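Local coordinates for Ice-binding protein (Leucosporidium, PDB 3UYU) that binds to the surface of ice crystals and inhibits their growth, conferring freeze tolerance on an Arctic yeast, at residues 132-137 and 167-172. The protein carries 2 engineered substitutions. Residues are numbered along the deposited sequence; the frame is centred on the assembly and turned at random.
Sequences LTFEGN and TNIAFQ
The ring of Phe134 has the CD1 methyl of Ile169 over one face and the tip of Phe171 at its edge. The methyl stands 4.0 Å from the ring centroid, a CH-pi contact only 19° off the normal. It is shifted toward the rim on the CB side, with its closest approach, 3.8 Å, to Phe134 CG. Where the second methyl of the isoleucine comes in, it meets the far half of the ring: Ile169 CG2 lies 3.9 Å from Phe134 CE1. Ile169 thus spans the ring with both its branches. Its CG1 is turned away from the carbonyl carbon (chi1 -66°) and the chain then runs on extended (chi2 170°), which carries CD1 out across the gap to the phenyl group. The two aromatic side chains point at each other and touch edge to edge, Phe134 CZ to Phe171 CZ 3.8 Å, with their planes nearly perpendicular; neither ring lies over the other's face.

All three side chains are buried inside the right-handed beta-helix of this ice-binding protein. Strand 132-135 lies between 113-115 and 158-161 on one wall, while strand 169-173 runs between 142-146 and 188-191 on another, so the contact bridges two walls through apolar groups. Trp142 packs edge-to-face with Phe134 and also touches Ile169, and Phe144 stacks on Phe171; both rings belong to strand 142-146, the neighbour of 169-173 on its wall.

Nearer the Asn137 and Asn168 ends a water joins the two segments. It donates to the backbone O of Asn137 at 2.8 Å and accepts from Asn168 ND2 at 3.0 Å. At the other end of 167-172, Gln172 NE2 hydrogen-bonds to Tyr91 OH on helix 76-96.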
loop_
_atom_site.group_PDB
_atom_site.type_symbol
_atom_site.label_atom_id
_atom_site.label_comp_id
_atom_site.label_asym_id
_atom_site.label_seq_id
_atom_site.Cartn_x
_atom_site.Cartn_y
_atom_site.Cartn_z
ATOM N N LEU A 132 29.672 0.727 -16.018
ATOM C CA LEU A 132 28.546 0.147 -16.707
ATOM C C LEU A 132 27.643 1.278 -17.186
ATOM O O LEU A 132 27.355 2.218 -16.414
ATOM C CB LEU A 132 27.763 -0.748 -15.712
ATOM C CG LEU A 132 26.476 -1.433 -16.234
ATOM C CD1 LEU A 132 26.831 -2.460 -17.298
ATOM C CD2 LEU A 132 25.795 -2.116 -15.002
ATOM N N THR A 133 27.255 1.217 -18.442
ATOM C CA THR A 133 26.412 2.260 -19.041
ATOM C C THR A 133 25.063 1.705 -19.392
ATOM O O THR A 133 24.965 0.627 -19.941
ATOM C CB THR A 133 27.075 2.770 -20.330
ATOM O OG1 THR A 133 28.350 3.343 -20.007
ATOM C CG2 THR A 133 26.183 3.865 -20.989
ATOM N N PHE A 134 24.006 2.437 -19.040
ATOM C CA PHE A 134 22.623 2.128 -19.483
ATOM C C PHE A 134 22.311 3.110 -20.566
ATOM O O PHE A 134 22.400 4.311 -20.311
ATOM C CB PHE A 134 21.633 2.276 -18.321
ATOM C CG PHE A 134 21.959 1.394 -17.177
ATOM C CD1 PHE A 134 21.249 0.211 -16.936
ATOM C CD2 PHE A 134 22.976 1.721 -16.326
ATOM C CE1 PHE A 134 21.605 -0.622 -15.843
ATOM C CE2 PHE A 134 23.327 0.895 -15.251
ATOM C CZ PHE A 134 22.609 -0.302 -15.027
ATOM N N GLU A 135 21.925 2.615 -21.737
ATOM C CA GLU A 135 21.567 3.534 -22.854
ATOM C C GLU A 135 20.153 3.335 -23.303
ATOM O O GLU A 135 19.817 2.229 -23.837
ATOM C CB GLU A 135 22.505 3.330 -24.033
ATOM C CG GLU A 135 22.284 4.379 -25.125
ATOM C CD GLU A 135 23.047 4.079 -26.419
ATOM O OE1 GLU A 135 24.272 3.754 -26.335
ATOM O OE2 GLU A 135 22.406 4.199 -27.522
ATOM N N GLY A 136 19.282 4.331 -23.114
ATOM C CA GLY A 136 17.925 4.232 -23.626
ATOM C C GLY A 136 17.230 5.522 -23.303
ATOM O O GLY A 136 17.809 6.334 -22.597
ATOM N N ASN A 137 16.014 5.707 -23.780
ATOM C CA ASN A 137 15.349 6.957 -23.619
ATOM C C ASN A 137 14.733 7.115 -22.231
ATOM O O ASN A 137 14.922 6.294 -21.319
ATOM C CB ASN A 137 14.359 7.231 -24.799
ATOM C CG ASN A 137 13.153 6.307 -24.804
ATOM O OD1 ASN A 137 12.745 5.792 -23.739
ATOM N ND2 ASN A 137 12.514 6.120 -25.972
ATOM N N THR A 167 14.908 5.904 -12.119
ATOM C CA THR A 167 13.596 5.409 -11.658
ATOM C C THR A 167 13.131 4.219 -12.466
ATOM O O THR A 167 12.208 3.530 -12.035
ATOM C CB THR A 167 12.527 6.491 -11.718
ATOM O OG1 THR A 167 12.436 7.044 -13.024
ATOM C CG2 THR A 167 12.960 7.635 -10.797
ATOM N N ASN A 168 13.736 4.002 -13.648
ATOM C CA ASN A 168 13.307 2.955 -14.578
ATOM C C ASN A 168 14.252 1.782 -14.624
ATOM O O ASN A 168 14.185 1.030 -15.610
ATOM C CB ASN A 168 13.085 3.562 -15.998
ATOM C CG ASN A 168 11.935 4.566 -15.994
ATOM O OD1 ASN A 168 10.955 4.429 -15.220
ATOM N ND2 ASN A 168 12.072 5.621 -16.848
ATOM N N ILE A 169 15.150 1.635 -13.620
ATOM C CA ILE A 169 16.189 0.580 -13.586
ATOM C C ILE A 169 15.944 -0.169 -12.268
ATOM O O ILE A 169 15.989 0.445 -11.181
ATOM C CB ILE A 169 17.627 1.204 -13.596
ATOM C CG1 ILE A 169 17.885 1.943 -14.960
ATOM C CG2 ILE A 169 18.662 0.163 -13.368
ATOM C CD1 ILE A 169 19.210 2.821 -14.950
ATOM N N ALA A 170 15.644 -1.471 -12.376
ATOM C CA ALA A 170 15.411 -2.296 -11.168
ATOM C C ALA A 170 16.242 -3.549 -11.179
ATOM O O ALA A 170 16.290 -4.236 -12.204
ATOM C CB ALA A 170 13.927 -2.669 -11.072
ATOM N N PHE A 171 16.903 -3.815 -10.041
ATOM C CA PHE A 171 17.732 -4.994 -9.882
ATOM C C PHE A 171 17.119 -5.884 -8.842
ATOM O O PHE A 171 17.051 -5.526 -7.659
ATOM C CB PHE A 171 19.140 -4.569 -9.378
ATOM C CG PHE A 171 20.073 -4.001 -10.451
ATOM C CD1 PHE A 171 21.060 -4.826 -11.009
ATOM C CD2 PHE A 171 20.020 -2.646 -10.828
ATOM C CE1 PHE A 171 21.978 -4.345 -11.988
ATOM C CE2 PHE A 171 20.913 -2.141 -11.838
ATOM C CZ PHE A 171 21.886 -2.973 -12.380
ATOM N N GLN A 172 16.721 -7.082 -9.264
ATOM C CA GLN A 172 16.206 -8.062 -8.276
ATOM C C GLN A 172 17.325 -9.063 -8.024
ATOM O O GLN A 172 17.796 -9.670 -8.979
ATOM C CB GLN A 172 15.002 -8.773 -8.905
ATOM C CG GLN A 172 14.516 -10.071 -8.098
ATOM C CD GLN A 172 15.199 -11.334 -8.580
ATOM O OE1 GLN A 172 15.218 -11.620 -9.790
ATOM N NE2 GLN A 172 15.717 -12.144 -7.618
HETATM O O HOH W 1 14.525 5.523 -18.645
#